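Side-chain contacts in uncharacterized protein (Staphylococcus aureus subsp. aureus, PDB 4H0A), which is of unknown function but belongs to the CAP family of cysteine-rich secretory proteins, pairing a CAP domain with a CAP-associated N-terminal region: residues Y133-S138 with E175-I180; D179-Q184 with S189-H194; V212-R217 with K223-N228; S297-S302 with L318-K323. One frame throughout, in Å; residues are numbered along the deposited sequence.

Contact 1. Residues Y133-S138 with E175-I180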
loop_
_atom_site.group_PDB
_atom_site.type_symbol
_atom_site.label_atom_id
_atom_site.label_comp_id
_atom_site.label_asym_id
_atom_site.label_seq_id
_atom_site.Cartn_x
_atom_site.Cartn_y
_atom_site.Cartn_z
ATOM N N TYR A 133 -6.858 -8.168 19.916
ATOM C CA TYR A 133 -6.167 -8.424 18.655
ATOM C C TYR A 133 -4.702 -8.644 18.963
ATOM O O TYR A 133 -4.103 -7.810 19.640
ATOM C CB TYR A 133 -6.332 -7.253 17.680
ATOM C CG TYR A 133 -7.729 -7.150 17.124
ATOM C CD1 TYR A 133 -8.714 -6.447 17.797
ATOM C CD2 TYR A 133 -8.088 -7.820 15.962
ATOM C CE1 TYR A 133 -10.016 -6.381 17.311
ATOM C CE2 TYR A 133 -9.385 -7.755 15.459
ATOM C CZ TYR A 133 -10.351 -7.041 16.143
ATOM O OH TYR A 133 -11.631 -6.978 15.646
ATOM N N GLU A 134 -4.133 -9.770 18.525
ATOM C CA GLU A 134 -2.712 -10.058 18.721
ATOM C C GLU A 134 -2.127 -10.515 17.400
ATOM O O GLU A 134 -2.652 -11.451 16.797
ATOM C CB GLU A 134 -2.494 -11.105 19.810
ATOM C CG GLU A 134 -1.051 -11.126 20.279
ATOM C CD GLU A 134 -0.733 -12.183 21.314
ATOM O OE1 GLU A 134 -1.614 -13.027 21.596
ATOM O OE2 GLU A 134 0.410 -12.184 21.825
ATOM N N PHE A 135 -1.079 -9.832 16.923
ATOM C CA PHE A 135 -0.456 -10.162 15.644
ATOM C C PHE A 135 0.780 -11.018 15.824
ATOM O O PHE A 135 1.558 -10.782 16.744
ATOM C CB PHE A 135 -0.062 -8.891 14.883
ATOM C CG PHE A 135 -1.227 -8.092 14.358
ATOM C CD1 PHE A 135 -2.113 -8.643 13.442
ATOM C CD2 PHE A 135 -1.392 -6.764 14.714
ATOM C CE1 PHE A 135 -3.151 -7.884 12.906
ATOM C CE2 PHE A 135 -2.441 -6.013 14.188
ATOM C CZ PHE A 135 -3.315 -6.580 13.296
ATOM N N GLU A 136 0.969 -11.990 14.914
ATOM C CA GLU A 136 2.136 -12.879 14.868
ATOM C C GLU A 136 3.042 -12.365 13.749
ATOM O O GLU A 136 2.846 -12.750 12.596
ATOM C CB GLU A 136 1.685 -14.333 14.610
ATOM C CG GLU A 136 0.830 -14.931 15.715
ATOM C CD GLU A 136 1.534 -15.057 17.051
ATOM O OE1 GLU A 136 2.697 -15.522 17.070
ATOM O OE2 GLU A 136 0.928 -14.679 18.078
ATOM N N LEU A 137 3.974 -11.439 14.061
ATOM C CA LEU A 137 4.838 -10.839 13.029
ATOM C C LEU A 137 5.943 -11.809 12.574
ATOM O O LEU A 137 6.761 -12.227 13.394
ATOM C CB LEU A 137 5.463 -9.499 13.485
ATOM C CG LEU A 137 4.736 -8.247 12.960
ATOM C CD1 LEU A 137 3.436 -8.038 13.679
ATOM C CD2 LEU A 137 5.610 -7.006 13.068
ATOM N N SER A 138 5.971 -12.145 11.256
ATOM C CA SER A 138 6.980 -13.039 10.663
ATOM C C SER A 138 8.348 -12.357 10.587
ATOM O O SER A 138 8.458 -11.169 10.901
ATOM C CB SER A 138 6.549 -13.494 9.265
ATOM O OG SER A 138 6.599 -12.459 8.293
ATOM N N GLU A 175 -7.716 0.857 15.618
ATOM C CA GLU A 175 -8.949 0.387 14.949
ATOM C C GLU A 175 -8.702 0.276 13.454
ATOM O O GLU A 175 -9.179 -0.694 12.873
ATOM C CB GLU A 175 -10.253 1.165 15.264
ATOM C CG GLU A 175 -10.119 2.548 15.858
ATOM C CD GLU A 175 -9.597 2.662 17.279
ATOM O OE1 GLU A 175 -10.134 1.982 18.184
ATOM O OE2 GLU A 175 -8.610 3.406 17.474
HETATM N N MSE A 176 -7.874 1.162 12.836
HETATM C CA MSE A 176 -7.559 0.988 11.415
HETATM C C MSE A 176 -6.720 -0.271 11.238
HETATM O O MSE A 176 -6.935 -1.031 10.298
HETATM C CB MSE A 176 -6.799 2.211 10.836
HETATM C CG MSE A 176 -6.491 2.086 9.349
HETATM SE SE MSE A 176 -8.073 2.490 8.311
HETATM C CE MSE A 176 -8.636 0.823 7.814
ATOM N N LEU A 177 -5.755 -0.477 12.124
ATOM C CA LEU A 177 -4.885 -1.644 12.070
ATOM C C LEU A 177 -5.713 -2.954 12.173
ATOM O O LEU A 177 -5.480 -3.876 11.397
ATOM C CB LEU A 177 -3.856 -1.547 13.215
ATOM C CG LEU A 177 -2.648 -2.447 13.158
ATOM C CD1 LEU A 177 -1.785 -2.162 11.958
ATOM C CD2 LEU A 177 -1.810 -2.268 14.409
ATOM N N ALA A 178 -6.716 -3.007 13.062
ATOM C CA ALA A 178 -7.586 -4.194 13.176
ATOM C C ALA A 178 -8.425 -4.397 11.904
ATOM O O ALA A 178 -8.654 -5.531 11.483
ATOM C CB ALA A 178 -8.518 -4.060 14.370
ATOM N N ASP A 179 -8.874 -3.300 11.293
ATOM C CA ASP A 179 -9.667 -3.362 10.074
ATOM C C ASP A 179 -8.803 -3.833 8.880
ATOM O O ASP A 179 -9.216 -4.745 8.168
ATOM C CB ASP A 179 -10.294 -1.995 9.809
ATOM C CG ASP A 179 -11.381 -2.015 8.763
ATOM O OD1 ASP A 179 -11.057 -1.856 7.575
ATOM O OD2 ASP A 179 -12.561 -2.168 9.141
ATOM N N ILE A 180 -7.604 -3.255 8.685
ATOM C CA ILE A 180 -6.707 -3.668 7.594
ATOM C C ILE A 180 -6.204 -5.086 7.841
ATOM O O ILE A 180 -6.157 -5.867 6.893
ATOM C CB ILE A 180 -5.499 -2.696 7.405
ATOM C CG1 ILE A 180 -5.984 -1.338 6.917
ATOM C CG2 ILE A 180 -4.449 -3.290 6.424
ATOM C CD1 ILE A 180 -4.915 -0.260 6.829
#

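Contact 2. Residues D179-Q184 with S189-H194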
loop_
_atom_site.group_PDB
_atom_site.type_symbol
_atom_site.label_atom_id
_atom_site.label_comp_id
_atom_site.label_asym_id
_atom_site.label_seq_id
_atom_site.Cartn_x
_atom_site.Cartn_y
_atom_site.Cartn_z
ATOM N N ASP A 179 -8.874 -3.300 11.293
ATOM C CA ASP A 179 -9.667 -3.362 10.074
ATOM C C ASP A 179 -8.803 -3.833 8.880
ATOM O O ASP A 179 -9.216 -4.745 8.168
ATOM C CB ASP A 179 -10.294 -1.995 9.809
ATOM C CG ASP A 179 -11.381 -2.015 8.763
ATOM O OD1 ASP A 179 -11.057 -1.856 7.575
ATOM O OD2 ASP A 179 -12.561 -2.168 9.141
ATOM N N ILE A 180 -7.604 -3.255 8.685
ATOM C CA ILE A 180 -6.707 -3.668 7.594
ATOM C C ILE A 180 -6.204 -5.086 7.841
ATOM O O ILE A 180 -6.157 -5.867 6.893
ATOM C CB ILE A 180 -5.499 -2.696 7.405
ATOM C CG1 ILE A 180 -5.984 -1.338 6.917
ATOM C CG2 ILE A 180 -4.449 -3.290 6.424
ATOM C CD1 ILE A 180 -4.915 -0.260 6.829
ATOM N N GLU A 181 -5.812 -5.405 9.100
ATOM C CA GLU A 181 -5.246 -6.703 9.492
ATOM C C GLU A 181 -4.034 -7.038 8.587
ATOM O O GLU A 181 -4.079 -8.010 7.835
ATOM C CB GLU A 181 -6.353 -7.777 9.415
ATOM C CG GLU A 181 -6.012 -9.101 10.074
ATOM C CD GLU A 181 -7.077 -10.159 9.860
ATOM O OE1 GLU A 181 -8.278 -9.834 10.006
ATOM O OE2 GLU A 181 -6.711 -11.318 9.559
ATOM N N PRO A 182 -2.969 -6.202 8.582
ATOM C CA PRO A 182 -1.845 -6.460 7.658
ATOM C C PRO A 182 -0.896 -7.585 8.072
ATOM O O PRO A 182 -0.001 -7.919 7.292
ATOM C CB PRO A 182 -1.111 -5.115 7.584
ATOM C CG PRO A 182 -1.643 -4.276 8.689
ATOM C CD PRO A 182 -2.740 -4.997 9.402
ATOM N N TYR A 183 -1.071 -8.171 9.270
ATOM C CA TYR A 183 -0.246 -9.273 9.748
ATOM C C TYR A 183 -1.135 -10.443 10.124
ATOM O O TYR A 183 -2.348 -10.285 10.305
ATOM C CB TYR A 183 0.594 -8.838 10.954
ATOM C CG TYR A 183 1.275 -7.503 10.777
ATOM C CD1 TYR A 183 2.485 -7.400 10.104
ATOM C CD2 TYR A 183 0.704 -6.335 11.271
ATOM C CE1 TYR A 183 3.114 -6.172 9.929
ATOM C CE2 TYR A 183 1.325 -5.100 11.103
ATOM C CZ TYR A 183 2.531 -5.024 10.433
ATOM O OH TYR A 183 3.150 -3.806 10.307
ATOM N N GLN A 184 -0.533 -11.624 10.230
ATOM C CA GLN A 184 -1.255 -12.828 10.613
ATOM C C GLN A 184 -1.722 -12.692 12.054
ATOM O O GLN A 184 -0.946 -12.264 12.911
ATOM C CB GLN A 184 -0.356 -14.071 10.452
ATOM C CG GLN A 184 -1.098 -15.398 10.606
ATOM C CD GLN A 184 -0.195 -16.589 10.376
ATOM O OE1 GLN A 184 1.039 -16.493 10.413
ATOM N NE2 GLN A 184 -0.791 -17.753 10.158
ATOM N N SER A 189 -7.266 -14.657 18.423
ATOM C CA SER A 189 -7.950 -13.530 17.779
ATOM C C SER A 189 -8.867 -14.003 16.643
ATOM O O SER A 189 -8.687 -15.104 16.120
ATOM C CB SER A 189 -6.929 -12.533 17.236
ATOM O OG SER A 189 -6.113 -12.001 18.268
ATOM N N THR A 190 -9.848 -13.163 16.268
ATOM C CA THR A 190 -10.806 -13.434 15.188
ATOM C C THR A 190 -10.787 -12.266 14.209
ATOM O O THR A 190 -10.821 -11.112 14.635
ATOM C CB THR A 190 -12.221 -13.661 15.756
ATOM O OG1 THR A 190 -12.173 -14.676 16.761
ATOM C CG2 THR A 190 -13.230 -14.057 14.680
ATOM N N SER A 191 -10.738 -12.564 12.901
ATOM C CA SER A 191 -10.727 -11.542 11.850
ATOM C C SER A 191 -12.082 -10.810 11.792
ATOM O O SER A 191 -13.129 -11.441 11.973
ATOM C CB SER A 191 -10.413 -12.184 10.498
ATOM O OG SER A 191 -10.458 -11.258 9.427
ATOM N N GLU A 192 -12.057 -9.482 11.570
ATOM C CA GLU A 192 -13.282 -8.673 11.493
ATOM C C GLU A 192 -14.135 -9.030 10.282
ATOM O O GLU A 192 -13.594 -9.397 9.237
ATOM C CB GLU A 192 -12.955 -7.164 11.400
ATOM C CG GLU A 192 -12.464 -6.524 12.684
ATOM C CD GLU A 192 -12.322 -5.012 12.629
ATOM O OE1 GLU A 192 -12.651 -4.408 11.582
ATOM O OE2 GLU A 192 -11.896 -4.426 13.651
ATOM N N GLU A 193 -15.463 -8.871 10.412
ATOM C CA GLU A 193 -16.402 -9.061 9.306
ATOM C C GLU A 193 -16.498 -7.731 8.566
ATOM O O GLU A 193 -16.297 -6.682 9.183
ATOM C CB GLU A 193 -17.777 -9.532 9.808
ATOM C CG GLU A 193 -17.742 -10.907 10.453
ATOM C CD GLU A 193 -19.085 -11.445 10.911
ATOM O OE1 GLU A 193 -20.127 -10.853 10.548
ATOM O OE2 GLU A 193 -19.094 -12.475 11.623
ATOM N N HIS A 194 -16.752 -7.759 7.252
ATOM C CA HIS A 194 -16.799 -6.533 6.449
ATOM C C HIS A 194 -18.092 -6.411 5.661
ATOM O O HIS A 194 -18.641 -7.415 5.200
ATOM C CB HIS A 194 -15.606 -6.493 5.485
ATOM C CG HIS A 194 -14.290 -6.634 6.182
ATOM N ND1 HIS A 194 -13.625 -5.539 6.700
ATOM C CD2 HIS A 194 -13.579 -7.749 6.467
ATOM C CE1 HIS A 194 -12.529 -6.013 7.267
ATOM N NE2 HIS A 194 -12.455 -7.339 7.146
#

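Contact 3. Residues V212-R217 with K223-N228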
loop_
_atom_site.group_PDB
_atom_site.type_symbol
_atom_site.label_atom_id
_atom_site.label_comp_id
_atom_site.label_asym_id
_atom_site.label_seq_id
_atom_site.Cartn_x
_atom_site.Cartn_y
_atom_site.Cartn_z
ATOM N N VAL A 212 0.949 4.539 -6.255
ATOM C CA VAL A 212 1.952 4.022 -5.320
ATOM C C VAL A 212 3.071 3.312 -6.100
ATOM O O VAL A 212 4.239 3.419 -5.718
ATOM C CB VAL A 212 1.348 3.122 -4.223
ATOM C CG1 VAL A 212 2.470 2.514 -3.366
ATOM C CG2 VAL A 212 0.394 3.925 -3.343
ATOM N N THR A 213 2.737 2.625 -7.209
ATOM C CA THR A 213 3.764 1.994 -8.054
ATOM C C THR A 213 4.733 3.059 -8.558
ATOM O O THR A 213 5.942 2.852 -8.512
ATOM C CB THR A 213 3.122 1.247 -9.231
ATOM O OG1 THR A 213 2.437 0.110 -8.717
ATOM C CG2 THR A 213 4.150 0.821 -10.303
ATOM N N ASN A 214 4.207 4.195 -9.031
ATOM C CA ASN A 214 5.047 5.269 -9.554
ATOM C C ASN A 214 5.811 5.987 -8.427
ATOM O O ASN A 214 6.935 6.405 -8.671
ATOM C CB ASN A 214 4.235 6.246 -10.425
ATOM C CG ASN A 214 4.008 5.708 -11.828
ATOM O OD1 ASN A 214 4.763 4.855 -12.323
ATOM N ND2 ASN A 214 2.974 6.187 -12.520
ATOM N N GLU A 215 5.265 6.076 -7.204
ATOM C CA GLU A 215 6.027 6.651 -6.079
ATOM C C GLU A 215 7.233 5.778 -5.752
ATOM O O GLU A 215 8.316 6.311 -5.517
ATOM C CB GLU A 215 5.151 6.799 -4.816
ATOM C CG GLU A 215 4.096 7.887 -4.914
ATOM C CD GLU A 215 4.630 9.276 -5.204
ATOM O OE1 GLU A 215 5.660 9.663 -4.606
ATOM O OE2 GLU A 215 4.026 9.969 -6.053
HETATM N N MSE A 216 7.066 4.442 -5.793
HETATM C CA MSE A 216 8.168 3.504 -5.532
HETATM C C MSE A 216 9.221 3.629 -6.621
HETATM O O MSE A 216 10.418 3.655 -6.319
HETATM C CB MSE A 216 7.647 2.059 -5.439
HETATM C CG MSE A 216 6.716 1.811 -4.251
HETATM SE SE MSE A 216 7.578 2.066 -2.535
HETATM C CE MSE A 216 6.941 3.980 -2.133
ATOM N N ARG A 217 8.784 3.757 -7.885
ATOM C CA ARG A 217 9.714 3.959 -9.002
ATOM C C ARG A 217 10.476 5.289 -8.851
ATOM O O ARG A 217 11.689 5.318 -9.082
ATOM C CB ARG A 217 8.952 3.928 -10.342
ATOM C CG ARG A 217 8.490 2.526 -10.737
ATOM C CD ARG A 217 7.757 2.550 -12.058
ATOM N NE ARG A 217 8.648 2.905 -13.168
ATOM C CZ ARG A 217 9.455 2.061 -13.814
ATOM N NH1 ARG A 217 9.509 0.777 -13.467
ATOM N NH2 ARG A 217 10.221 2.497 -14.808
ATOM N N LYS A 223 11.759 6.425 -14.261
ATOM C CA LYS A 223 10.680 7.190 -14.876
ATOM C C LYS A 223 9.336 6.555 -14.505
ATOM O O LYS A 223 9.246 5.325 -14.424
ATOM C CB LYS A 223 10.837 7.240 -16.407
ATOM C CG LYS A 223 12.080 7.986 -16.870
ATOM C CD LYS A 223 12.160 8.048 -18.390
ATOM C CE LYS A 223 13.412 8.744 -18.875
ATOM N NZ LYS A 223 13.464 8.817 -20.360
ATOM N N PRO A 224 8.285 7.354 -14.252
ATOM C CA PRO A 224 6.978 6.750 -13.942
ATOM C C PRO A 224 6.376 6.089 -15.182
ATOM O O PRO A 224 6.661 6.516 -16.298
ATOM C CB PRO A 224 6.140 7.940 -13.471
ATOM C CG PRO A 224 6.735 9.109 -14.138
ATOM C CD PRO A 224 8.200 8.826 -14.319
ATOM N N LEU A 225 5.589 5.030 -14.993
ATOM C CA LEU A 225 4.958 4.333 -16.115
ATOM C C LEU A 225 3.686 5.052 -16.508
ATOM O O LEU A 225 2.966 5.536 -15.635
ATOM C CB LEU A 225 4.657 2.872 -15.752
ATOM C CG LEU A 225 5.853 2.051 -15.272
ATOM C CD1 LEU A 225 5.439 0.648 -14.932
ATOM C CD2 LEU A 225 6.965 2.027 -16.306
ATOM N N LYS A 226 3.422 5.161 -17.816
ATOM C CA LYS A 226 2.203 5.798 -18.306
ATOM C C LYS A 226 1.074 4.778 -18.262
ATOM O O LYS A 226 1.317 3.592 -18.437
ATOM C CB LYS A 226 2.392 6.353 -19.726
ATOM C CG LYS A 226 3.387 7.502 -19.775
ATOM C CD LYS A 226 3.377 8.199 -21.130
ATOM C CE LYS A 226 4.292 9.400 -21.170
ATOM N NZ LYS A 226 4.108 10.190 -22.417
ATOM N N ILE A 227 -0.150 5.220 -17.988
ATOM C CA ILE A 227 -1.284 4.296 -17.890
ATOM C C ILE A 227 -1.806 4.031 -19.300
ATOM O O ILE A 227 -2.032 4.974 -20.050
ATOM C CB ILE A 227 -2.359 4.852 -16.928
ATOM C CG1 ILE A 227 -1.787 4.894 -15.485
ATOM C CG2 ILE A 227 -3.639 3.996 -16.971
ATOM C CD1 ILE A 227 -2.305 5.990 -14.675
ATOM N N ASN A 228 -1.928 2.745 -19.678
ATOM C CA ASN A 228 -2.423 2.318 -20.984
ATOM C C ASN A 228 -3.793 1.652 -20.813
ATOM O O ASN A 228 -3.892 0.638 -20.120
ATOM C CB ASN A 228 -1.432 1.357 -21.633
ATOM C CG ASN A 228 -1.774 1.062 -23.067
ATOM O OD1 ASN A 228 -2.664 0.260 -23.358
ATOM N ND2 ASN A 228 -1.139 1.763 -23.994
#

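Contact 4. Residues S297-S302 with L318-K323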
loop_
_atom_site.group_PDB
_atom_site.type_symbol
_atom_site.label_atom_id
_atom_site.label_comp_id
_atom_site.label_asym_id
_atom_site.label_seq_id
_atom_site.Cartn_x
_atom_site.Cartn_y
_atom_site.Cartn_z
ATOM N N SER A 297 11.432 -6.786 -9.297
ATOM C CA SER A 297 12.159 -6.512 -10.546
ATOM C C SER A 297 11.234 -5.969 -11.640
ATOM O O SER A 297 11.671 -5.133 -12.424
ATOM C CB SER A 297 12.911 -7.753 -11.043
ATOM O OG SER A 297 12.068 -8.763 -11.572
ATOM N N ARG A 298 9.958 -6.393 -11.667
ATOM C CA ARG A 298 8.993 -5.881 -12.645
ATOM C C ARG A 298 8.577 -4.447 -12.300
ATOM O O ARG A 298 8.558 -3.598 -13.191
ATOM C CB ARG A 298 7.749 -6.782 -12.734
ATOM C CG ARG A 298 8.036 -8.126 -13.396
ATOM C CD ARG A 298 7.062 -9.190 -12.944
ATOM N NE ARG A 298 7.374 -10.505 -13.500
ATOM C CZ ARG A 298 6.813 -11.650 -13.113
ATOM N NH1 ARG A 298 5.893 -11.659 -12.147
ATOM N NH2 ARG A 298 7.180 -12.797 -13.672
ATOM N N LEU A 299 8.246 -4.174 -11.018
ATOM C CA LEU A 299 7.865 -2.818 -10.577
ATOM C C LEU A 299 8.969 -1.804 -10.849
ATOM O O LEU A 299 8.686 -0.691 -11.275
ATOM C CB LEU A 299 7.558 -2.781 -9.067
ATOM C CG LEU A 299 6.214 -3.305 -8.587
ATOM C CD1 LEU A 299 6.220 -3.455 -7.082
ATOM C CD2 LEU A 299 5.082 -2.388 -8.999
ATOM N N LEU A 300 10.225 -2.189 -10.581
ATOM C CA LEU A 300 11.390 -1.313 -10.737
ATOM C C LEU A 300 12.174 -1.583 -12.024
ATOM O O LEU A 300 13.369 -1.291 -12.077
ATOM C CB LEU A 300 12.316 -1.509 -9.525
ATOM C CG LEU A 300 11.648 -1.422 -8.154
ATOM C CD1 LEU A 300 12.644 -1.729 -7.063
ATOM C CD2 LEU A 300 10.989 -0.056 -7.947
ATOM N N ASN A 301 11.513 -2.085 -13.071
ATOM C CA ASN A 301 12.194 -2.350 -14.331
ATOM C C ASN A 301 12.377 -1.041 -15.098
ATOM O O ASN A 301 11.391 -0.369 -15.402
ATOM C CB ASN A 301 11.394 -3.341 -15.163
ATOM C CG ASN A 301 12.222 -4.053 -16.186
ATOM O OD1 ASN A 301 13.093 -3.458 -16.821
ATOM N ND2 ASN A 301 11.954 -5.335 -16.391
ATOM N N SER A 302 13.625 -0.677 -15.414
ATOM C CA SER A 302 13.906 0.550 -16.160
ATOM C C SER A 302 13.420 0.475 -17.617
ATOM O O SER A 302 13.182 1.521 -18.216
ATOM C CB SER A 302 15.402 0.849 -16.145
ATOM O OG SER A 302 16.152 -0.242 -16.658
ATOM N N LEU A 318 -1.549 -6.125 -12.260
ATOM C CA LEU A 318 -0.866 -5.006 -12.916
ATOM C C LEU A 318 0.034 -5.543 -14.011
ATOM O O LEU A 318 0.993 -6.259 -13.723
ATOM C CB LEU A 318 -0.056 -4.184 -11.897
ATOM C CG LEU A 318 0.487 -2.823 -12.374
ATOM C CD1 LEU A 318 -0.653 -1.878 -12.823
ATOM C CD2 LEU A 318 1.293 -2.152 -11.278
ATOM N N ILE A 319 -0.292 -5.217 -15.272
ATOM C CA ILE A 319 0.475 -5.638 -16.444
ATOM C C ILE A 319 1.447 -4.524 -16.783
ATOM O O ILE A 319 1.052 -3.363 -16.773
ATOM C CB ILE A 319 -0.465 -5.967 -17.632
ATOM C CG1 ILE A 319 -1.401 -7.139 -17.259
ATOM C CG2 ILE A 319 0.348 -6.293 -18.901
ATOM C CD1 ILE A 319 -2.494 -7.398 -18.217
ATOM N N PHE A 320 2.702 -4.876 -17.097
ATOM C CA PHE A 320 3.752 -3.925 -17.489
ATOM C C PHE A 320 4.093 -4.127 -18.937
ATOM O O PHE A 320 3.991 -5.247 -19.432
ATOM C CB PHE A 320 5.024 -4.123 -16.652
ATOM C CG PHE A 320 4.789 -4.183 -15.171
ATOM C CD1 PHE A 320 4.450 -5.379 -14.555
ATOM C CD2 PHE A 320 4.855 -3.036 -14.396
ATOM C CE1 PHE A 320 4.199 -5.429 -13.194
ATOM C CE2 PHE A 320 4.617 -3.089 -13.032
ATOM C CZ PHE A 320 4.298 -4.287 -12.438
ATOM N N LEU A 321 4.555 -3.068 -19.609
ATOM C CA LEU A 321 4.903 -3.163 -21.019
ATOM C C LEU A 321 6.039 -2.236 -21.408
ATOM O O LEU A 321 6.107 -1.093 -20.951
ATOM C CB LEU A 321 3.664 -2.797 -21.844
ATOM C CG LEU A 321 3.604 -3.327 -23.269
ATOM C CD1 LEU A 321 3.167 -4.788 -23.283
ATOM C CD2 LEU A 321 2.674 -2.475 -24.119
ATOM N N GLU A 322 6.924 -2.737 -22.275
ATOM C CA GLU A 322 7.977 -1.964 -22.906
ATOM C C GLU A 322 7.553 -1.827 -24.355
ATOM O O GLU A 322 7.517 -2.836 -25.062
ATOM C CB GLU A 322 9.348 -2.653 -22.778
ATOM C CG GLU A 322 10.433 -2.022 -23.643
ATOM C CD GLU A 322 11.793 -2.689 -23.610
ATOM O OE1 GLU A 322 11.869 -3.889 -23.259
ATOM O OE2 GLU A 322 12.775 -2.023 -24.008
ATOM N N LYS A 323 7.185 -0.611 -24.792
ATOM C CA LYS A 323 6.797 -0.376 -26.187
ATOM C C LYS A 323 8.011 -0.521 -27.096
ATOM O O LYS A 323 9.088 -0.001 -26.730
ATOM C CB LYS A 323 6.172 1.021 -26.367
ATOM C CG LYS A 323 4.811 1.203 -25.702
ATOM C CD LYS A 323 3.680 0.337 -26.289
ATOM C CE LYS A 323 3.377 0.592 -27.745
ATOM N NZ LYS A 323 2.090 -0.034 -28.157
ATOM O OXT LYS A 323 7.893 -1.200 -28.139
#

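Contact 1. Residues Y133-S138 with E175-I180
Y133 lays one face of its ring against the methyl group of A178, a CH-pi contact with clear geometry: CB of A178 stands 3.8 Å from the centroid of the Y133 ring and only 7° off the ring normal. The methyl is therefore centred on the ring, with the nearest ring carbon, CZ of Y133, 3.9 Å from CB of A178. The ring reaches this position because CG of Y133 lies anti to the carbonyl carbon (chi1 -71°), which swings the aromatic group off the strand toward the helix.

F135, two residues on, points to the same side of strand 131-136 with nearly the same first torsion, but its ring meets the helix differently. Its corner at CE2 approaches the branch point of L177, 3.7 Å from CG, and the methyl CD2 of L177 is 3.8 Å from that same CE2 atom. The approach is oblique. On L177, CG anti to the backbone N (chi1 -165°) brings the branched end nearer F135. All four touching residues are buried, and the side chains meet through carbon atoms alone.

Helix 174-180 thus packs on the three-stranded sheet 125-128, 131-136 and 184-185. F126 and V128 from one flanking strand and L185 from the other extend the apolar layer, Y183 meets F135 edge-to-face, and L177 also touches L172 of strand 166-172.

Contact 2. Residues D179-Q184 with S189-H194
E181 reaches across to S191 and is the one residue here that takes a hydrogen bond over the contact. From CB, which points toward 189-194, the chain runs out extended, with CG anti to the backbone N (chi1 -167°); CB and CG act as a spacer. CD comes within 3.6 Å of OG of S191. Of the two carboxylate oxygens, OE1 of E181 accepts the S191 hydroxyl at 2.7 Å from OG, through the syn lone pair. The other oxygen, OE2 of E181, stays 3.7 Å from OG of S191 and is not bonded to it.

The neighbouring E192 brings its carboxylate to D179, two residues before E181. OD2 of D179 and OE1 of E192 are 3.3 Å apart, two acceptors with no bond between them, and their carboxylate planes are turned 77° against each other. D67 brings another carboxylate close to D179, so the cluster may well raise the proton affinity of at least one of these groups. H194 turns a ring edge to the helix end, its CE1 3.7 Å from the backbone O of D179, while its ND1 is hydrogen-bonded to D67. The backbone N of E192 is buried here without a partner.

E181 has positive phi (54°), the left-handed backbone conformation common just after a helix. The arrangement is a helix C-terminus at the surface, with the chain on its way to helix 201-219 folded back against it.

Contact 3. Residues V212-R217 with K223-N228
K223 offers its backbone O to the side chain of R217, which grips this one atom side-on with two nitrogens: NE of R217 is 2.8 Å from O of K223 and NH2 of R217 is 3.0 Å from it. The oxygen lies within 2° of the guanidinium plane, so both N-H groups on this edge can point at it. A bend in the arginine chain (chi3 67°) turns the group to present this edge.

P224 follows, its CB 3.5 Å from CG of N214, the two side chains crossing near a right angle. L225 is then clasped by the N214 amide from both ends of its backbone. Its N donates to OD1 of N214 at 2.8 Å, tilted from the carbonyl plane, and its O accepts from ND2 of N214 at 3.2 Å on an in-plane lone pair; the paired bonds fix the rotation of the amide. The leucine side chain covers the centre of one guanidinium face, CD2 of L225 lying 3.5 Å from CZ of R217.

Helix 201-219 is thereby tied to the entry of strand 226-227, an outermost strand of the mixed sheet, which pairs with strand 306-312. M307 of that neighbour touches T213, N214 and L225, and N228 caps helix 229-242.

Contact 4. Residues S297-S302 with L318-K323
The last turn of helix 293-299 rests on strand 315-322, with the CA atoms of R298 and F320 7.4 Å apart, and L300 is the first residue to leave helical backbone angles.

F320 supplies most of the strand's share of the contact. R298 stands over one face of its ring: CB of R298 lies 4.2 Å from the ring centroid and 28° off the normal, a CH-pi contact displaced toward CE1, from which CB is 3.8 Å away. The backbone O of R298 sits above the same face near the rim, 3.9 Å from CD2 of F320. Only the first part of the arginine packs here, since its extended chain carries the guanidinium away.

L299 comes in from the ring edge instead. The bond from CA to CB of L299 points away from the strand, yet with CG anti to the carbonyl carbon (chi1 -78°) the branched end returns, placing CD2 of L299 4.0 Å from CZ of F320, near the ring plane. The same CD2 is 4.4 Å from CD2 of L318, a looser contact.

Strand 315-322 lies between 270-277 and 306-312 in the mixed sheet. A272 and N274 of the former extend the packing, T213 of helix 201-219 touches both L299 and L318, and Y304 and L225 meet F320.

The four contacts form two pairs on opposite sides of the chain's centre. Contacts 1 and 2, with centres 6 Å apart, share D179 and I180 at the end of helix 174-180. Contacts 3 and 4, 9 Å apart, both belong to the CAP domain and reach the same mixed beta-sheet; NH1 of R217 joins them by hydrogen bonds to the backbone O atoms of L299 and N301. Between the pairs, centres are 29 to 32 Å apart and nearest atoms at least about 12 Å. Along the chain, contact 2 begins where contact 1 ends, then contacts 3 and 4 follow in series, consistent with two separately packed regions.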